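Local structure of FERM, ARHGEF and pleckstrin domain-containing protein 2 (Mus musculus, 6D2K) at residues Pro90-Leu95 with Ile186-Glu191; Leu106-Asp111 with Glu115-Thr120; Leu210-Met215 with Trp274-Glu279. The protein is a guanine nucleotide exchange factor that activates RAC1 and also takes part in semaphorin responses and integrin signalling, represented here by its FERM domain. All coordinates share one frame; numbering follows the deposited sequence.

In the fold
Contacts 1 and 2 belong to the helical central lobe of the FERM domain, and contact 3 to its C-terminal PH-like lobe. Along the chain, contact 2 falls between the two halves of contact 1, which joins the loop before helix 98-113 with the last part of helix 176-187; contact 3 follows, pairing strand 207-213 with helix 267-284. The centres of contacts 1 and 2 lie about 12 Å apart, and Ala-187 packs on Leu-108 and Leu-190 on Leu-117. The centre of contact 3 is about 18 Å from that of contact 1, yet Pro-90 of contact 1 packs on His-214 of contact 3, so the two lobes touch at this point. Contacts 2 and 3 stay about 10 Å apart at their nearest atoms.

Contact 1: residues Pro90-Leu95 with Ile186-Glu191; sequences PDPGQL and IARKLE
Arg-188 reaches from the type I beta turn Ala-187 to Leu-190, at the C-terminal part of helix 176-187, to the Pro-90 to Pro-92 loop, joining the loop before helix 98-113 to the last part of helix 176-187 within the helical central lobe of the FERM domain. Its CG sits between the backbone N and the carbonyl carbon (chi1 77°), and from there the chain runs extended to NE, alongside the loop. The side chains of Arg-188 and Asp-91 run side by side in the same direction, and their flat groups stack, planes only 14° apart. OD1 of Asp-91 stands over one face of the guanidinium, toward its rim, 4.0 Å from NE of Arg-188, in a long salt bridge that rests on charge alone, with no N-H directed at the oxygen. On the face opposite Asp-91 lies CE of Lys-189. The stronger polar partner of NE is Glu-185 of helix 176-187. At the guanidinium edge, NH2 of Arg-188 makes a weak hydrogen bond of 3.3 Å to O of Pro-90. Closer to the backbone, CB and CD of Arg-188 are each 4.0 Å from CD of Pro-92, whose ring also touches Phe-104 and Leu-184. Replacing Arg-188 by an alanine is likely to leave Asp-91 and Glu-185 without their shared positive charge and Pro-92 with less cover. The turn is closed by the bond from Leu-190 N to Ala-187 O. A water also spans the two segments, donating to O of Pro-90 at 2.8 Å and to O of Arg-188 at 2.7 Å.

Contact 2: residues Leu106-Asp111 with Glu115-Thr120; sequences LQLKRD and ERLTCT
Asp-111, near the end of helix 98-113, is met by Leu-117 and Arg-116 as the chain doubles back, and these three residues bury most of the surface here. The carbonyl O of Asp-111 takes two backbone N-H groups. Arg-116 N lies 2.8 Å from O of Asp-111, nearly in line with the C=O bond, and Leu-117 N 3.0 Å from the same O, above the carbonyl plane, with an almost straight N-H...O angle of 176°. Beside these bonds the CB atoms of Asp-111 and Leu-117 pack 3.8 Å apart. Leu-117 carries CG anti to its N (chi1 -172°), which brings CD2 within 4.0 Å of CD2 of Leu-108, a side chain that also packs on Leu-184 and Ala-187 of helix 176-187. Arg-116 passes its CD 3.8 Å from OD2 of Asp-111, but the guanidinium is turned 85° from the carboxylate and pairs instead with Glu-114. The carboxylate in turn has its salt bridge through OD1 with Arg-196, tying this helix end to a later loop of the central lobe. Leu-117 N is an extra donor to a carbonyl whose bond from Arg-116 N is the six-to-one bond of the motif in which Glu-115, at positive phi, ends the helix: a Schellman motif.

Contact 3: residues Leu210-Met215 with Trp274-Glu279; sequences LAVSHM and WKICVE
Val-212 projects from strand 207-213 onto helix 267-284, the C-terminal helix that packs against the beta-sheet of the PH-like lobe of the FERM domain. Its two methyl groups divide the work. CG1 lies between the backbone N and the carbonyl carbon (chi1 66°) and meets CG2 of Ile-276 at 4.1 Å; CG2, anti to the backbone N, lies 4.0 Å from SG of Cys-277. The same sulfur rests 3.8 Å from CB of Val-212, so Cys-277 touches the valine at its branch point as well as at one methyl. The cysteine side chain also packs on Val-217 of the neighbouring strand. In Ile-276 the ethyl arm is anti to the backbone N (chi1 -169°), leaving CG2 to meet the valine; the two side chains cross at a slant. No hydrogen bond links the two segments, and the contact is wholly apolar. Trp-231 and Tyr-280 also touch Val-212, adding aromatic cover to the small aliphatic groups. On the sheet side, Leu-210 bonds through its backbone to His-198 and Ala-211 to Leu-218, fixing the strand between its two neighbours. Ser-213 opens an ST turn, in which its OG accepts a hydrogen bond from the backbone N of Met-215 at 3.0 Å.

Contact 1: residues Pro90-Leu95 with Ile186-Glu191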
ATOM      1  N   PRO A  90       7.123   1.045  10.716  1.00 14.95           N
ATOM      2  CA  PRO A  90       8.515   0.628  10.540  1.00 17.23           C
ATOM      3  C   PRO A  90       8.786  -0.820  10.970  1.00 15.42           C
ATOM      4  O   PRO A  90       9.686  -1.441  10.401  1.00 18.61           O
ATOM      5  CB  PRO A  90       9.293   1.617  11.421  1.00 15.23           C
ATOM      6  CG  PRO A  90       8.288   2.165  12.371  1.00 20.05           C
ATOM      7  CD  PRO A  90       6.973   2.150  11.674  1.00 17.58           C
ATOM      8  N   ASP A  91       8.031  -1.350  11.929  1.00 16.58           N
ATOM      9  CA  ASP A  91       8.287  -2.706  12.447  1.00 17.18           C
ATOM     10  C   ASP A  91       6.999  -3.520  12.440  1.00 16.64           C
ATOM     11  O   ASP A  91       6.379  -3.724  13.479  1.00 16.87           O
ATOM     12  CB  ASP A  91       8.870  -2.629  13.869  1.00 19.08           C
ATOM     13  CG  ASP A  91       9.617  -3.900  14.284  1.00 28.52           C
ATOM     14  OD1 ASP A  91       9.485  -4.937  13.598  1.00 28.22           O
ATOM     15  OD2 ASP A  91      10.346  -3.852  15.304  1.00 29.22           O
ATOM     16  N   PRO A  92       6.581  -3.993  11.258  1.00 14.72           N
ATOM     17  CA  PRO A  92       5.302  -4.706  11.196  1.00 15.52           C
ATOM     18  C   PRO A  92       5.344  -6.065  11.906  1.00 15.00           C
ATOM     19  O   PRO A  92       4.291  -6.617  12.232  1.00 14.33           O
ATOM     20  CB  PRO A  92       5.067  -4.891   9.687  1.00 13.04           C
ATOM     21  CG  PRO A  92       6.414  -4.751   9.060  1.00 15.46           C
ATOM     22  CD  PRO A  92       7.198  -3.807   9.933  1.00 15.65           C
ATOM     23  N   GLY A  93       6.541  -6.587  12.159  1.00 14.54           N
ATOM     24  CA  GLY A  93       6.668  -7.802  12.945  1.00 17.23           C
ATOM     25  C   GLY A  93       6.108  -7.603  14.342  1.00 15.72           C
ATOM     26  O   GLY A  93       5.706  -8.566  15.016  1.00 18.33           O
ATOM     27  N   GLN A  94       6.072  -6.342  14.782  1.00 16.32           N
ATOM     28  CA  GLN A  94       5.520  -6.015  16.095  1.00 18.50           C
ATOM     29  C   GLN A  94       4.003  -5.740  16.125  1.00 18.08           C
ATOM     30  O   GLN A  94       3.455  -5.378  17.163  1.00 20.88           O
ATOM     31  CB  GLN A  94       6.321  -4.880  16.745  1.00 25.56           C
ATOM     32  CG  GLN A  94       7.789  -5.236  16.950  1.00 26.14           C
ATOM     33  CD  GLN A  94       7.979  -6.533  17.724  1.00 30.49           C
ATOM     34  OE1 GLN A  94       7.487  -6.683  18.842  1.00 36.83           O
ATOM     35  NE2 GLN A  94       8.691  -7.480  17.127  1.00 31.50           N
ATOM     36  N   LEU A  95       3.323  -5.930  14.998  1.00 14.41           N
ATOM     37  CA  LEU A  95       1.866  -5.936  15.016  1.00 17.57           C
ATOM     38  C   LEU A  95       1.370  -6.997  16.005  1.00 19.67           C
ATOM     39  O   LEU A  95       1.997  -8.045  16.176  1.00 16.78           O
ATOM     40  CB  LEU A  95       1.309  -6.204  13.620  1.00 17.73           C
ATOM     41  CG  LEU A  95       1.489  -5.106  12.567  1.00 18.92           C
ATOM     42  CD1 LEU A  95       1.323  -5.703  11.178  1.00 19.95           C
ATOM     43  CD2 LEU A  95       0.485  -3.973  12.789  1.00 18.36           C
ATOM     44  N   ILE A 186      12.569  -8.918   6.107  1.00 14.56           N
ATOM     45  CA  ILE A 186      13.289  -8.594   4.884  1.00 14.87           C
ATOM     46  C   ILE A 186      12.726  -7.310   4.274  1.00 16.36           C
ATOM     47  O   ILE A 186      13.466  -6.374   3.982  1.00 13.35           O
ATOM     48  CB  ILE A 186      13.177  -9.729   3.850  1.00 14.78           C
ATOM     49  CG1 ILE A 186      13.972 -10.955   4.315  1.00 14.95           C
ATOM     50  CG2 ILE A 186      13.676  -9.263   2.494  1.00 18.87           C
ATOM     51  CD1 ILE A 186      13.622 -12.251   3.563  1.00 18.09           C
ATOM     52  N   ALA A 187      11.409  -7.266   4.101  1.00 13.74           N
ATOM     53  CA  ALA A 187      10.772  -6.134   3.422  1.00 14.53           C
ATOM     54  C   ALA A 187      10.946  -4.802   4.127  1.00 15.47           C
ATOM     55  O   ALA A 187      11.103  -3.779   3.465  1.00 12.98           O
ATOM     56  CB  ALA A 187       9.302  -6.414   3.223  1.00 12.44           C
ATOM     57  N   ARG A 188      10.887  -4.798   5.454  1.00 12.81           N
ATOM     58  CA  ARG A 188      10.826  -3.525   6.185  1.00 14.25           C
ATOM     59  C   ARG A 188      12.115  -2.740   6.067  1.00 15.78           C
ATOM     60  O   ARG A 188      12.132  -1.544   6.371  1.00 17.66           O
ATOM     61  CB  ARG A 188      10.477  -3.748   7.654  1.00 16.67           C
ATOM     62  CG  ARG A 188      11.631  -4.244   8.495  1.00 17.81           C
ATOM     63  CD  ARG A 188      11.153  -4.588   9.881  1.00 23.24           C
ATOM     64  NE  ARG A 188      12.268  -4.935  10.751  1.00 25.97           N
ATOM     65  CZ  ARG A 188      12.915  -4.057  11.506  1.00 30.96           C
ATOM     66  NH1 ARG A 188      13.924  -4.456  12.267  1.00 34.20           N
ATOM     67  NH2 ARG A 188      12.542  -2.782  11.508  1.00 30.25           N
ATOM     68  N   LYS A 189      13.194  -3.394   5.639  1.00 14.85           N
ATOM     69  CA  LYS A 189      14.471  -2.684   5.452  1.00 15.68           C
ATOM     70  C   LYS A 189      14.672  -2.169   4.031  1.00 17.55           C
ATOM     71  O   LYS A 189      15.667  -1.482   3.748  1.00 19.68           O
ATOM     72  CB  LYS A 189      15.661  -3.575   5.841  1.00 17.44           C
ATOM     73  CG  LYS A 189      15.715  -3.948   7.318  1.00 23.90           C
ATOM     74  CD  LYS A 189      15.957  -2.719   8.170  1.00 30.30           C
ATOM     75  CE  LYS A 189      16.182  -3.094   9.621  1.00 36.97           C
ATOM     76  NZ  LYS A 189      16.384  -1.885  10.464  1.00 41.43           N
ATOM     77  N   LEU A 190      13.739  -2.485   3.133  1.00 13.44           N
ATOM     78  CA  LEU A 190      13.834  -2.058   1.743  1.00 14.58           C
ATOM     79  C   LEU A 190      13.428  -0.604   1.619  1.00 15.00           C
ATOM     80  O   LEU A 190      12.465  -0.172   2.242  1.00 14.25           O
ATOM     81  CB  LEU A 190      12.939  -2.896   0.836  1.00 13.25           C
ATOM     82  CG  LEU A 190      13.279  -4.382   0.877  1.00 15.82           C
ATOM     83  CD1 LEU A 190      12.286  -5.144   0.027  1.00 17.39           C
ATOM     84  CD2 LEU A 190      14.715  -4.590   0.392  1.00 16.60           C
ATOM     85  N   GLU A 191      14.169   0.135   0.808  1.00 16.01           N
ATOM     86  CA  GLU A 191      13.884   1.553   0.603  1.00 17.34           C
ATOM     87  C   GLU A 191      12.473   1.740   0.058  1.00 15.40           C
ATOM     88  O   GLU A 191      11.827   2.757   0.337  1.00 15.57           O
ATOM     89  CB  GLU A 191      14.906   2.148  -0.361  1.00 22.61           C
ATOM     90  CG  GLU A 191      14.790   3.652  -0.558  1.00 26.80           C
ATOM     91  CD  GLU A 191      15.961   4.205  -1.349  1.00 33.02           C
ATOM     92  OE1 GLU A 191      16.773   4.948  -0.759  1.00 32.64           O
ATOM     93  OE2 GLU A 191      16.070   3.876  -2.547  1.00 38.24           O
TER
HETATM   94  O   HOH W   1      11.321  -0.089   8.558  1.00 28.82           O

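Contact 2: residues Leu106-Asp111 with Glu115-Thr120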
ATOM      1  N   LEU A 106       0.890 -10.726   2.726  1.00 10.36           N
ATOM      2  CA  LEU A 106       0.131 -10.792   1.469  1.00 11.74           C
ATOM      3  C   LEU A 106       0.202  -9.459   0.726  1.00 11.53           C
ATOM      4  O   LEU A 106       0.262  -9.425  -0.503  1.00 10.47           O
ATOM      5  CB  LEU A 106      -1.343 -11.152   1.723  1.00 11.32           C
ATOM      6  CG  LEU A 106      -1.618 -12.599   2.180  1.00 11.87           C
ATOM      7  CD1 LEU A 106      -3.125 -12.840   2.302  1.00 16.12           C
ATOM      8  CD2 LEU A 106      -0.994 -13.572   1.192  1.00 16.57           C
ATOM      9  N   GLN A 107       0.206  -8.357   1.470  1.00  9.73           N
ATOM     10  CA  GLN A 107       0.295  -7.042   0.839  1.00  8.51           C
ATOM     11  C   GLN A 107       1.655  -6.884   0.172  1.00 10.20           C
ATOM     12  O   GLN A 107       1.763  -6.391  -0.957  1.00 10.68           O
ATOM     13  CB  GLN A 107       0.089  -5.943   1.885  1.00  9.71           C
ATOM     14  CG  GLN A 107       0.387  -4.519   1.386  1.00 10.17           C
ATOM     15  CD  GLN A 107      -0.631  -4.021   0.395  1.00 12.51           C
ATOM     16  OE1 GLN A 107      -0.297  -3.640  -0.728  1.00 19.39           O
ATOM     17  NE2 GLN A 107      -1.869  -4.007   0.799  1.00  9.62           N
ATOM     18  N   LEU A 108       2.703  -7.298   0.873  1.00  9.65           N
ATOM     19  CA  LEU A 108       4.049  -7.196   0.327  1.00  9.62           C
ATOM     20  C   LEU A 108       4.219  -8.105  -0.881  1.00 11.25           C
ATOM     21  O   LEU A 108       4.898  -7.731  -1.844  1.00 11.17           O
ATOM     22  CB  LEU A 108       5.088  -7.496   1.414  1.00 11.27           C
ATOM     23  CG  LEU A 108       5.086  -6.401   2.487  1.00 10.61           C
ATOM     24  CD1 LEU A 108       5.805  -6.944   3.715  1.00 12.95           C
ATOM     25  CD2 LEU A 108       5.714  -5.084   1.989  1.00 11.44           C
ATOM     26  N   LYS A 109       3.592  -9.285  -0.837  1.00 10.62           N
ATOM     27  CA  LYS A 109       3.541 -10.174  -1.983  1.00 11.26           C
ATOM     28  C   LYS A 109       2.926  -9.444  -3.175  1.00 13.06           C
ATOM     29  O   LYS A 109       3.468  -9.504  -4.273  1.00 11.78           O
ATOM     30  CB  LYS A 109       2.767 -11.456  -1.643  1.00 10.96           C
ATOM     31  CG  LYS A 109       2.507 -12.362  -2.846  1.00 15.66           C
ATOM     32  CD  LYS A 109       1.723 -13.598  -2.441  1.00 17.72           C
ATOM     33  CE  LYS A 109       1.258 -14.350  -3.678  1.00 27.56           C
ATOM     34  NZ  LYS A 109       0.372 -15.498  -3.364  1.00 32.34           N
ATOM     35  N   ARG A 110       1.808  -8.759  -2.948  1.00 10.70           N
ATOM     36  CA  ARG A 110       1.161  -8.013  -4.029  1.00 12.08           C
ATOM     37  C   ARG A 110       2.063  -6.893  -4.550  1.00 12.00           C
ATOM     38  O   ARG A 110       2.163  -6.691  -5.769  1.00 13.90           O
ATOM     39  CB  ARG A 110      -0.187  -7.439  -3.585  1.00 12.84           C
ATOM     40  CG  ARG A 110      -0.778  -6.453  -4.594  1.00 20.99           C
ATOM     41  CD  ARG A 110      -1.794  -5.497  -3.956  1.00 20.19           C
ATOM     42  NE  ARG A 110      -3.017  -6.191  -3.635  1.00 20.20           N
ATOM     43  CZ  ARG A 110      -3.962  -5.744  -2.818  1.00 16.52           C
ATOM     44  NH1 ARG A 110      -3.830  -4.580  -2.202  1.00 16.68           N
ATOM     45  NH2 ARG A 110      -5.032  -6.493  -2.606  1.00 18.45           N
ATOM     46  N   ASP A 111       2.719  -6.163  -3.644  1.00 10.59           N
ATOM     47  CA  ASP A 111       3.577  -5.055  -4.058  1.00 10.67           C
ATOM     48  C   ASP A 111       4.769  -5.544  -4.861  1.00 14.45           C
ATOM     49  O   ASP A 111       5.245  -4.861  -5.756  1.00 13.53           O
ATOM     50  CB  ASP A 111       4.045  -4.233  -2.842  1.00 12.12           C
ATOM     51  CG  ASP A 111       2.918  -3.444  -2.200  1.00 15.96           C
ATOM     52  OD1 ASP A 111       3.099  -2.979  -1.056  1.00 15.01           O
ATOM     53  OD2 ASP A 111       1.852  -3.280  -2.836  1.00 16.42           O
ATOM     54  N   GLU A 115       5.283  -4.781  -8.977  1.00 14.74           N
ATOM     55  CA  GLU A 115       6.516  -4.036  -9.236  1.00 18.23           C
ATOM     56  C   GLU A 115       6.570  -2.690  -8.513  1.00 21.17           C
ATOM     57  O   GLU A 115       7.197  -1.736  -8.982  1.00 21.98           O
ATOM     58  CB  GLU A 115       6.733  -3.883 -10.747  1.00 22.77           C
ATOM     59  CG  GLU A 115       6.716  -5.229 -11.471  1.00 19.90           C
ATOM     60  CD  GLU A 115       6.957  -5.095 -12.961  1.00 27.94           C
ATOM     61  OE1 GLU A 115       8.133  -5.144 -13.370  1.00 32.78           O
ATOM     62  OE2 GLU A 115       5.970  -4.955 -13.711  1.00 29.86           O
ATOM     63  N   ARG A 116       5.910  -2.624  -7.363  1.00 20.35           N
ATOM     64  CA  ARG A 116       6.013  -1.472  -6.470  1.00 18.72           C
ATOM     65  C   ARG A 116       7.169  -1.638  -5.497  1.00 17.71           C
ATOM     66  O   ARG A 116       7.920  -0.704  -5.227  1.00 23.66           O
ATOM     67  CB  ARG A 116       4.718  -1.309  -5.679  1.00 21.81           C
ATOM     68  CG  ARG A 116       3.509  -1.011  -6.553  1.00 28.91           C
ATOM     69  CD  ARG A 116       2.253  -0.785  -5.726  1.00 30.50           C
ATOM     70  NE  ARG A 116       1.076  -1.254  -6.450  1.00 39.94           N
ATOM     71  CZ  ARG A 116       0.501  -0.593  -7.450  1.00 40.48           C
ATOM     72  NH1 ARG A 116       0.988   0.579  -7.838  1.00 44.46           N
ATOM     73  NH2 ARG A 116      -0.565  -1.100  -8.056  1.00 36.96           N
ATOM     74  N   LEU A 117       7.280  -2.840  -4.947  1.00 17.32           N
ATOM     75  CA  LEU A 117       8.344  -3.175  -4.027  1.00 18.85           C
ATOM     76  C   LEU A 117       9.503  -3.691  -4.848  1.00 23.09           C
ATOM     77  O   LEU A 117       9.453  -4.817  -5.343  1.00 30.63           O
ATOM     78  CB  LEU A 117       7.882  -4.279  -3.069  1.00 17.09           C
ATOM     79  CG  LEU A 117       8.823  -4.607  -1.908  1.00 16.41           C
ATOM     80  CD1 LEU A 117       9.015  -3.385  -1.068  1.00 17.07           C
ATOM     81  CD2 LEU A 117       8.287  -5.755  -1.062  1.00 17.93           C
ATOM     82  N   THR A 118      10.533  -2.876  -5.026  1.00 18.95           N
ATOM     83  CA  THR A 118      11.681  -3.332  -5.793  1.00 21.00           C
ATOM     84  C   THR A 118      12.860  -3.615  -4.867  1.00 18.71           C
ATOM     85  O   THR A 118      12.922  -3.117  -3.744  1.00 20.37           O
ATOM     86  CB  THR A 118      12.022  -2.386  -6.964  1.00 26.92           C
ATOM     87  OG1 THR A 118      11.991  -1.028  -6.516  1.00 22.25           O
ATOM     88  CG2 THR A 118      10.997  -2.546  -8.092  1.00 31.99           C
ATOM     89  N   CYS A 119      13.770  -4.460  -5.330  1.00 17.83           N
ATOM     90  CA  CYS A 119      14.901  -4.901  -4.524  1.00 20.20           C
ATOM     91  C   CYS A 119      15.802  -5.715  -5.426  1.00 17.23           C
ATOM     92  O   CYS A 119      15.463  -5.948  -6.591  1.00 17.55           O
ATOM     93  CB  CYS A 119      14.425  -5.741  -3.335  1.00 21.08           C
ATOM     94  SG  CYS A 119      13.347  -7.128  -3.745  1.00 21.41           S
ATOM     95  N   THR A 120      16.944  -6.149  -4.899  1.00 17.79           N
ATOM     96  CA  THR A 120      17.879  -6.924  -5.697  1.00 16.57           C
ATOM     97  C   THR A 120      17.266  -8.262  -6.082  1.00 19.00           C
ATOM     98  O   THR A 120      16.301  -8.715  -5.465  1.00 16.65           O
ATOM     99  CB  THR A 120      19.209  -7.154  -4.956  1.00 17.07           C
ATOM    100  OG1 THR A 120      18.965  -7.842  -3.716  1.00 21.39           O
ATOM    101  CG2 THR A 120      19.912  -5.835  -4.676  1.00 21.21           C
TER

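Contact 3: residues Leu210-Met215 with Trp274-Glu279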
ATOM      1  N   LEU A 210       7.009  12.015  -5.539  1.00 13.52           N
ATOM      2  CA  LEU A 210       6.675  12.261  -4.140  1.00 13.30           C
ATOM      3  C   LEU A 210       6.144  10.992  -3.487  1.00 13.11           C
ATOM      4  O   LEU A 210       5.472  10.164  -4.124  1.00 13.11           O
ATOM      5  CB  LEU A 210       5.628  13.372  -4.005  1.00 13.24           C
ATOM      6  CG  LEU A 210       6.102  14.769  -4.385  1.00 13.60           C
ATOM      7  CD1 LEU A 210       4.936  15.743  -4.342  1.00 15.02           C
ATOM      8  CD2 LEU A 210       7.202  15.241  -3.448  1.00 18.00           C
ATOM      9  N   ALA A 211       6.459  10.838  -2.209  1.00 12.71           N
ATOM     10  CA  ALA A 211       5.911   9.727  -1.433  1.00 12.42           C
ATOM     11  C   ALA A 211       5.786  10.139   0.016  1.00 12.33           C
ATOM     12  O   ALA A 211       6.252  11.202   0.419  1.00 12.97           O
ATOM     13  CB  ALA A 211       6.784   8.472  -1.574  1.00 12.54           C
ATOM     14  N   VAL A 212       5.140   9.298   0.813  1.00 12.91           N
ATOM     15  CA  VAL A 212       5.026   9.583   2.236  1.00 12.84           C
ATOM     16  C   VAL A 212       5.214   8.298   3.036  1.00 14.83           C
ATOM     17  O   VAL A 212       4.860   7.201   2.579  1.00 16.57           O
ATOM     18  CB  VAL A 212       3.688  10.292   2.578  1.00 14.29           C
ATOM     19  CG1 VAL A 212       2.516   9.370   2.339  1.00 16.77           C
ATOM     20  CG2 VAL A 212       3.707  10.813   4.017  1.00 16.79           C
ATOM     21  N   SER A 213       5.818   8.423   4.210  1.00 13.21           N
ATOM     22  CA  SER A 213       6.106   7.250   5.043  1.00 13.11           C
ATOM     23  C   SER A 213       5.936   7.629   6.512  1.00 15.71           C
ATOM     24  O   SER A 213       5.639   8.782   6.838  1.00 15.05           O
ATOM     25  CB  SER A 213       7.536   6.768   4.817  1.00 17.82           C
ATOM     26  OG  SER A 213       8.460   7.639   5.478  1.00 16.72           O
ATOM     27  N   HIS A 214       6.132   6.657   7.400  1.00 15.83           N
ATOM     28  CA  HIS A 214       6.050   6.910   8.828  1.00 19.28           C
ATOM     29  C   HIS A 214       7.075   7.975   9.253  1.00 15.45           C
ATOM     30  O   HIS A 214       6.935   8.604  10.309  1.00 19.12           O
ATOM     31  CB  HIS A 214       6.267   5.597   9.605  1.00 19.03           C
ATOM     32  CG  HIS A 214       7.660   5.063   9.504  1.00 19.31           C
ATOM     33  ND1 HIS A 214       8.055   4.201   8.505  1.00 24.53           N
ATOM     34  CD2 HIS A 214       8.753   5.275  10.276  1.00 18.90           C
ATOM     35  CE1 HIS A 214       9.334   3.910   8.660  1.00 24.45           C
ATOM     36  NE2 HIS A 214       9.782   4.553   9.724  1.00 24.06           N
ATOM     37  N   MET A 215       8.092   8.189   8.426  1.00 17.19           N
ATOM     38  CA  MET A 215       9.138   9.162   8.767  1.00 17.89           C
ATOM     39  C   MET A 215       8.827  10.589   8.334  1.00 18.24           C
ATOM     40  O   MET A 215       9.282  11.543   8.962  1.00 16.44           O
ATOM     41  CB  MET A 215      10.466   8.767   8.148  1.00 21.22           C
ATOM     42  CG  MET A 215      11.638   9.048   9.047  1.00 36.52           C
ATOM     43  SD  MET A 215      11.956   7.556   9.993  1.00 36.07           S
ATOM     44  CE  MET A 215      12.438   6.477   8.648  1.00 40.72           C
ATOM     45  N   TRP A 274      -2.015  15.191  -0.797  1.00 11.59           N
ATOM     46  CA  TRP A 274      -2.160  15.942   0.434  1.00 10.80           C
ATOM     47  C   TRP A 274      -2.914  15.133   1.487  1.00 11.57           C
ATOM     48  O   TRP A 274      -2.504  15.070   2.648  1.00 12.33           O
ATOM     49  CB  TRP A 274      -2.888  17.273   0.150  1.00 10.17           C
ATOM     50  CG  TRP A 274      -3.197  18.061   1.376  1.00 10.68           C
ATOM     51  CD1 TRP A 274      -2.350  18.891   2.074  1.00 11.14           C
ATOM     52  CD2 TRP A 274      -4.455  18.118   2.051  1.00 12.29           C
ATOM     53  NE1 TRP A 274      -3.012  19.439   3.150  1.00 13.05           N
ATOM     54  CE2 TRP A 274      -4.302  18.986   3.156  1.00 13.82           C
ATOM     55  CE3 TRP A 274      -5.699  17.528   1.826  1.00 13.55           C
ATOM     56  CZ2 TRP A 274      -5.338  19.265   4.034  1.00 16.80           C
ATOM     57  CZ3 TRP A 274      -6.730  17.804   2.706  1.00 16.26           C
ATOM     58  CH2 TRP A 274      -6.543  18.678   3.790  1.00 17.00           C
ATOM     59  N   LYS A 275      -4.019  14.520   1.085  1.00 13.94           N
ATOM     60  CA  LYS A 275      -4.849  13.761   2.027  1.00 12.40           C
ATOM     61  C   LYS A 275      -4.061  12.625   2.679  1.00 14.28           C
ATOM     62  O   LYS A 275      -4.118  12.452   3.893  1.00 13.80           O
ATOM     63  CB  LYS A 275      -6.094  13.178   1.345  1.00 15.32           C
ATOM     64  CG  LYS A 275      -7.198  14.194   0.971  1.00 17.56           C
ATOM     65  CD  LYS A 275      -8.432  13.466   0.428  1.00 25.74           C
ATOM     66  CE  LYS A 275      -9.587  14.437   0.198  1.00 29.39           C
ATOM     67  NZ  LYS A 275     -10.779  13.759  -0.383  1.00 34.22           N
ATOM     68  N   ILE A 276      -3.327  11.854   1.880  1.00 12.31           N
ATOM     69  CA  ILE A 276      -2.605  10.711   2.448  1.00 13.62           C
ATOM     70  C   ILE A 276      -1.465  11.191   3.339  1.00 13.08           C
ATOM     71  O   ILE A 276      -1.143  10.543   4.343  1.00 12.73           O
ATOM     72  CB  ILE A 276      -2.126   9.695   1.376  1.00 11.28           C
ATOM     73  CG1 ILE A 276      -1.617   8.397   2.045  1.00 13.42           C
ATOM     74  CG2 ILE A 276      -1.020  10.273   0.535  1.00 13.40           C
ATOM     75  CD1 ILE A 276      -2.673   7.647   2.831  1.00 16.01           C
ATOM     76  N   CYS A 277      -0.864  12.332   3.006  1.00 11.23           N
ATOM     77  CA  CYS A 277       0.182  12.881   3.880  1.00 12.41           C
ATOM     78  C   CYS A 277      -0.384  13.308   5.226  1.00 13.84           C
ATOM     79  O   CYS A 277       0.185  13.002   6.273  1.00 13.74           O
ATOM     80  CB  CYS A 277       0.897  14.065   3.244  1.00 11.12           C
ATOM     81  SG  CYS A 277       1.984  13.662   1.887  1.00 13.49           S
ATOM     82  N   VAL A 278      -1.492  14.037   5.205  1.00 13.56           N
ATOM     83  CA  VAL A 278      -2.112  14.452   6.451  1.00 13.26           C
ATOM     84  C   VAL A 278      -2.508  13.228   7.279  1.00 16.33           C
ATOM     85  O   VAL A 278      -2.293  13.188   8.490  1.00 16.55           O
ATOM     86  CB  VAL A 278      -3.325  15.348   6.199  1.00 14.73           C
ATOM     87  CG1 VAL A 278      -4.086  15.565   7.500  1.00 21.04           C
ATOM     88  CG2 VAL A 278      -2.863  16.677   5.600  1.00 16.53           C
ATOM     89  N   GLU A 279      -3.067  12.214   6.629  1.00 12.47           N
ATOM     90  CA  GLU A 279      -3.443  11.003   7.348  1.00 14.35           C
ATOM     91  C   GLU A 279      -2.242  10.268   7.961  1.00 15.87           C
ATOM     92  O   GLU A 279      -2.335   9.782   9.087  1.00 15.00           O
ATOM     93  CB  GLU A 279      -4.287  10.091   6.463  1.00 15.66           C
ATOM     94  CG  GLU A 279      -5.664  10.693   6.178  1.00 15.40           C
ATOM     95  CD  GLU A 279      -6.521   9.821   5.294  1.00 25.59           C
ATOM     96  OE1 GLU A 279      -5.989   8.879   4.677  1.00 25.00           O
ATOM     97  OE2 GLU A 279      -7.731  10.091   5.212  1.00 28.02           O
TER